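Anthranilate synthase component I (Streptococcus pneumoniae serotype 4, PDB 5KCK) is the large component of a two-component synthase and has the fold of the chorismate-binding enzyme family, with antiparallel sheets and flanking helices. Local coordinates at residues A[210-222]-A[414-428]. Numbering follows the deposited sequence.
Sequences FQCVLSQRFSAEV and LKNQRAYVQAGAGIV
Cys212 to Ala220 pair with Ile427 to Ala419 as neighbouring antiparallel strands of the chorismate-binding fold, the segment axes 4.2 Å apart at closest approach and running at 152° to one another. Hydrogen-bonded pairs such as Phe218 with Val421 alternate with non-hydrogen-bonded ones, and at Ser215 opposite Gly424 the CA atoms come within 3.6 Å. A type I' turn from Lys415 to Arg418 leads into the second strand, and Val222 N closes this end on Gln417 O.

Ser215, Arg217, Ser219, Tyr420 and Gln422 form a polar stretch on one face. With CG anti to the backbone N (chi1 -174°) and the chain extended, the Gln422 amide reaches across to two residues. Gln422 NE2 donates to Ser215 OG at 2.8 Å, the hydroxyl lying in the amide plane, while OE1 accepts from both Arg217 NE and NH2. Of these, NH2 sits on an OE1 lone pair, whereas NE stands above the carbonyl plane; guanidinium and amide are 77° apart. The Glu383 carboxylate also bonds Ser215 OG, and the backbone oxygen of Lys386 takes Arg217 NH2.

On the other face, Leu214 CD1 meets Ile427 CG1 at 3.9 Å; helix 190-205 covers this pair, Leu214 touching Phe193 and Ala200, Ile427 touching Val197. Back on the Gln422 face, toward the turn, Ser219 OG also bonds His187, while Arg418 NE at 2.9 Å and Arg418 NH2 at 2.8 Å both donate to Ser219 OG, which lies in the guanidinium plane.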
loop_
_atom_site.group_PDB
_atom_site.type_symbol
_atom_site.label_atom_id
_atom_site.label_comp_id
_atom_site.label_asym_id
_atom_site.label_seq_id
_atom_site.Cartn_x
_atom_site.Cartn_y
_atom_site.Cartn_z
ATOM N N PHE A 210 40.431 13.258 -4.280
ATOM C CA PHE A 210 39.551 14.031 -3.412
ATOM C C PHE A 210 38.740 13.175 -2.445
ATOM O O PHE A 210 38.432 13.631 -1.339
ATOM C CB PHE A 210 38.597 14.887 -4.259
ATOM C CG PHE A 210 37.645 15.725 -3.444
ATOM C CD1 PHE A 210 38.056 16.930 -2.896
ATOM C CD2 PHE A 210 36.335 15.307 -3.230
ATOM C CE1 PHE A 210 37.184 17.702 -2.144
ATOM C CE2 PHE A 210 35.461 16.074 -2.473
ATOM C CZ PHE A 210 35.888 17.273 -1.932
ATOM N N GLN A 211 38.382 11.955 -2.822
ATOM C CA GLN A 211 37.534 11.128 -1.974
ATOM C C GLN A 211 37.762 9.670 -2.334
ATOM O O GLN A 211 38.005 9.335 -3.497
ATOM C CB GLN A 211 36.056 11.499 -2.126
ATOM C CG GLN A 211 35.099 10.590 -1.378
ATOM C CD GLN A 211 33.832 11.304 -0.974
ATOM O OE1 GLN A 211 33.186 10.943 0.010
ATOM N NE2 GLN A 211 33.474 12.339 -1.728
ATOM N N CYS A 212 37.686 8.810 -1.323
ATOM C CA CYS A 212 38.000 7.396 -1.487
ATOM C C CYS A 212 37.118 6.598 -0.539
ATOM O O CYS A 212 37.204 6.771 0.679
ATOM C CB CYS A 212 39.484 7.138 -1.202
ATOM S SG CYS A 212 40.042 5.443 -1.474
ATOM N N VAL A 213 36.274 5.730 -1.083
ATOM C CA VAL A 213 35.358 4.950 -0.263
ATOM C C VAL A 213 36.063 3.657 0.128
ATOM O O VAL A 213 36.327 2.801 -0.719
ATOM C CB VAL A 213 34.033 4.678 -0.985
ATOM C CG1 VAL A 213 33.096 3.909 -0.077
ATOM C CG2 VAL A 213 33.380 5.991 -1.424
ATOM N N LEU A 214 36.384 3.525 1.414
ATOM C CA LEU A 214 36.955 2.306 1.972
ATOM C C LEU A 214 35.880 1.544 2.741
ATOM O O LEU A 214 35.062 2.145 3.445
ATOM C CB LEU A 214 38.137 2.629 2.895
ATOM C CG LEU A 214 39.323 3.336 2.239
ATOM C CD1 LEU A 214 40.362 3.760 3.279
ATOM C CD2 LEU A 214 39.955 2.454 1.172
ATOM N N SER A 215 35.895 0.218 2.623
ATOM C CA SER A 215 34.840 -0.615 3.177
ATOM C C SER A 215 35.401 -1.688 4.104
ATOM O O SER A 215 36.576 -2.055 4.034
ATOM C CB SER A 215 34.015 -1.274 2.063
ATOM O OG SER A 215 34.770 -2.240 1.356
ATOM N N GLN A 216 34.531 -2.175 4.988
ATOM C CA GLN A 216 34.798 -3.316 5.853
ATOM C C GLN A 216 33.786 -4.406 5.569
ATOM O O GLN A 216 32.607 -4.123 5.333
ATOM C CB GLN A 216 34.671 -2.983 7.331
ATOM C CG GLN A 216 35.812 -2.296 7.986
ATOM C CD GLN A 216 35.629 -2.302 9.490
ATOM O OE1 GLN A 216 35.304 -1.282 10.095
ATOM N NE2 GLN A 216 35.807 -3.469 10.095
ATOM N N ARG A 217 34.234 -5.649 5.649
ATOM C CA ARG A 217 33.365 -6.803 5.512
ATOM C C ARG A 217 33.181 -7.460 6.877
ATOM O O ARG A 217 34.055 -7.376 7.746
ATOM C CB ARG A 217 33.946 -7.787 4.499
ATOM C CG ARG A 217 33.189 -9.087 4.343
ATOM C CD ARG A 217 33.778 -9.870 3.193
ATOM N NE ARG A 217 33.584 -9.163 1.936
ATOM C CZ ARG A 217 34.225 -9.445 0.807
ATOM N NH1 ARG A 217 35.120 -10.426 0.779
ATOM N NH2 ARG A 217 33.968 -8.749 -0.295
ATOM N N PHE A 218 32.012 -8.074 7.068
ATOM C CA PHE A 218 31.693 -8.829 8.272
ATOM C C PHE A 218 30.997 -10.109 7.847
ATOM O O PHE A 218 30.335 -10.145 6.806
ATOM C CB PHE A 218 30.788 -8.038 9.233
ATOM C CG PHE A 218 31.339 -6.696 9.624
ATOM C CD1 PHE A 218 31.175 -5.594 8.790
ATOM C CD2 PHE A 218 32.022 -6.535 10.821
ATOM C CE1 PHE A 218 31.690 -4.354 9.141
ATOM C CE2 PHE A 218 32.542 -5.301 11.180
ATOM C CZ PHE A 218 32.373 -4.208 10.339
ATOM N N SER A 219 31.147 -11.167 8.641
ATOM C CA SER A 219 30.449 -12.394 8.285
ATOM C C SER A 219 30.134 -13.217 9.526
ATOM O O SER A 219 30.762 -13.072 10.574
ATOM C CB SER A 219 31.243 -13.221 7.262
ATOM O OG SER A 219 32.420 -13.773 7.816
ATOM N N ALA A 220 29.126 -14.079 9.388
ATOM C CA ALA A 220 28.676 -14.956 10.458
ATOM C C ALA A 220 28.278 -16.309 9.888
ATOM O O ALA A 220 27.850 -16.414 8.735
ATOM C CB ALA A 220 27.480 -14.363 11.211
ATOM N N GLU A 221 28.418 -17.341 10.718
ATOM C CA GLU A 221 27.848 -18.645 10.404
ATOM C C GLU A 221 26.334 -18.528 10.275
ATOM O O GLU A 221 25.668 -18.007 11.173
ATOM C CB GLU A 221 28.201 -19.641 11.507
ATOM C CG GLU A 221 29.681 -19.866 11.711
ATOM C CD GLU A 221 29.957 -20.706 12.941
ATOM O OE1 GLU A 221 29.703 -20.216 14.061
ATOM O OE2 GLU A 221 30.408 -21.862 12.790
ATOM N N VAL A 222 25.784 -19.009 9.157
ATOM C CA VAL A 222 24.353 -18.831 8.916
ATOM C C VAL A 222 23.567 -19.609 9.959
ATOM O O VAL A 222 23.869 -20.771 10.254
ATOM C CB VAL A 222 23.955 -19.254 7.492
ATOM C CG1 VAL A 222 24.659 -18.397 6.465
ATOM C CG2 VAL A 222 24.241 -20.737 7.244
ATOM N N LEU A 414 24.928 -14.883 1.001
ATOM C CA LEU A 414 24.911 -16.157 1.718
ATOM C C LEU A 414 25.644 -17.192 0.876
ATOM O O LEU A 414 25.166 -17.583 -0.193
ATOM C CB LEU A 414 23.483 -16.608 2.013
ATOM C CG LEU A 414 23.000 -16.200 3.404
ATOM C CD1 LEU A 414 22.935 -14.704 3.526
ATOM C CD2 LEU A 414 21.659 -16.807 3.682
ATOM N N LYS A 415 26.799 -17.632 1.362
ATOM C CA LYS A 415 27.628 -18.581 0.635
ATOM C C LYS A 415 28.622 -19.187 1.612
ATOM O O LYS A 415 29.000 -18.552 2.600
ATOM C CB LYS A 415 28.356 -17.894 -0.530
ATOM C CG LYS A 415 29.013 -18.831 -1.533
ATOM C CD LYS A 415 29.678 -18.039 -2.657
ATOM C CE LYS A 415 30.227 -18.966 -3.729
ATOM N NZ LYS A 415 31.053 -20.080 -3.161
ATOM N N ASN A 416 29.043 -20.422 1.328
ATOM C CA ASN A 416 30.026 -21.124 2.157
ATOM C C ASN A 416 29.522 -21.301 3.587
ATOM O O ASN A 416 30.309 -21.321 4.536
ATOM C CB ASN A 416 31.378 -20.399 2.155
ATOM C CG ASN A 416 31.813 -19.977 0.762
ATOM O OD1 ASN A 416 31.789 -20.773 -0.176
ATOM N ND2 ASN A 416 32.203 -18.710 0.617
ATOM N N GLN A 417 28.202 -21.396 3.743
ATOM C CA GLN A 417 27.540 -21.516 5.042
ATOM C C GLN A 417 27.776 -20.293 5.929
ATOM O O GLN A 417 27.663 -20.376 7.156
ATOM C CB GLN A 417 27.975 -22.799 5.761
ATOM C CG GLN A 417 27.914 -24.047 4.888
ATOM C CD GLN A 417 26.547 -24.700 4.900
ATOM O OE1 GLN A 417 25.853 -24.748 3.879
ATOM N NE2 GLN A 417 26.154 -25.221 6.059
ATOM N N ARG A 418 28.096 -19.151 5.325
ATOM C CA ARG A 418 28.286 -17.901 6.043
ATOM C C ARG A 418 27.405 -16.820 5.429
ATOM O O ARG A 418 26.910 -16.956 4.310
ATOM C CB ARG A 418 29.756 -17.455 6.021
ATOM C CG ARG A 418 30.683 -18.367 6.794
ATOM C CD ARG A 418 32.103 -17.807 6.871
ATOM N NE ARG A 418 32.222 -16.672 7.784
ATOM C CZ ARG A 418 32.227 -16.777 9.106
ATOM N NH1 ARG A 418 32.106 -17.970 9.675
ATOM N NH2 ARG A 418 32.346 -15.690 9.861
ATOM N N ALA A 419 27.207 -15.740 6.181
ATOM C CA ALA A 419 26.465 -14.575 5.715
ATOM C C ALA A 419 27.406 -13.382 5.722
ATOM O O ALA A 419 27.970 -13.045 6.769
ATOM C CB ALA A 419 25.246 -14.312 6.601
ATOM N N TYR A 420 27.574 -12.741 4.569
ATOM C CA TYR A 420 28.536 -11.654 4.420
ATOM C C TYR A 420 27.811 -10.331 4.228
ATOM O O TYR A 420 26.935 -10.214 3.364
ATOM C CB TYR A 420 29.472 -11.891 3.233
ATOM C CG TYR A 420 30.201 -13.219 3.241
ATOM C CD1 TYR A 420 29.643 -14.350 2.651
ATOM C CD2 TYR A 420 31.463 -13.335 3.815
ATOM C CE1 TYR A 420 30.323 -15.557 2.645
ATOM C CE2 TYR A 420 32.145 -14.526 3.810
ATOM C CZ TYR A 420 31.578 -15.636 3.227
ATOM O OH TYR A 420 32.271 -16.826 3.236
ATOM N N VAL A 421 28.194 -9.331 5.016
ATOM C CA VAL A 421 27.739 -7.964 4.794
ATOM C C VAL A 421 28.958 -7.058 4.720
ATOM O O VAL A 421 30.032 -7.384 5.230
ATOM C CB VAL A 421 26.771 -7.486 5.894
ATOM C CG1 VAL A 421 25.485 -8.285 5.833
ATOM C CG2 VAL A 421 27.426 -7.631 7.257
ATOM N N GLN A 422 28.773 -5.900 4.086
ATOM C CA GLN A 422 29.886 -5.008 3.804
ATOM C C GLN A 422 29.362 -3.583 3.669
ATOM O O GLN A 422 28.269 -3.371 3.139
ATOM C CB GLN A 422 30.614 -5.445 2.522
ATOM C CG GLN A 422 31.884 -4.675 2.208
ATOM C CD GLN A 422 32.837 -5.463 1.319
ATOM O OE1 GLN A 422 32.533 -6.579 0.912
ATOM N NE2 GLN A 422 33.996 -4.883 1.021
ATOM N N ALA A 423 30.143 -2.612 4.150
ATOM C CA ALA A 423 29.750 -1.214 4.032
ATOM C C ALA A 423 30.984 -0.326 4.001
ATOM O O ALA A 423 31.995 -0.614 4.648
ATOM C CB ALA A 423 28.831 -0.778 5.171
ATOM N N GLY A 424 30.886 0.770 3.246
ATOM C CA GLY A 424 31.999 1.659 3.011
ATOM C C GLY A 424 31.775 3.038 3.617
ATOM O O GLY A 424 30.686 3.390 4.066
ATOM N N ALA A 425 32.846 3.821 3.624
ATOM C CA ALA A 425 32.777 5.193 4.099
ATOM C C ALA A 425 33.612 6.074 3.187
ATOM O O ALA A 425 34.714 5.693 2.783
ATOM C CB ALA A 425 33.258 5.317 5.543
ATOM N N GLY A 426 33.073 7.238 2.851
ATOM C CA GLY A 426 33.801 8.184 2.036
ATOM C C GLY A 426 34.867 8.900 2.838
ATOM O O GLY A 426 34.557 9.725 3.705
ATOM N N ILE A 427 36.127 8.584 2.562
ATOM C CA ILE A 427 37.238 9.236 3.244
ATOM C C ILE A 427 37.551 10.543 2.533
ATOM O O ILE A 427 37.667 10.585 1.300
ATOM C CB ILE A 427 38.469 8.319 3.283
ATOM C CG1 ILE A 427 38.083 6.924 3.782
ATOM C CG2 ILE A 427 39.576 8.955 4.132
ATOM C CD1 ILE A 427 37.284 6.922 5.082
ATOM N N VAL A 428 37.672 11.618 3.311
ATOM C CA VAL A 428 38.034 12.927 2.784
ATOM C C VAL A 428 39.199 13.472 3.598
ATOM O O VAL A 428 39.757 12.776 4.454
ATOM C CB VAL A 428 36.838 13.895 2.798
ATOM C CG1 VAL A 428 35.890 13.565 1.673
ATOM C CG2 VAL A 428 36.122 13.841 4.143
#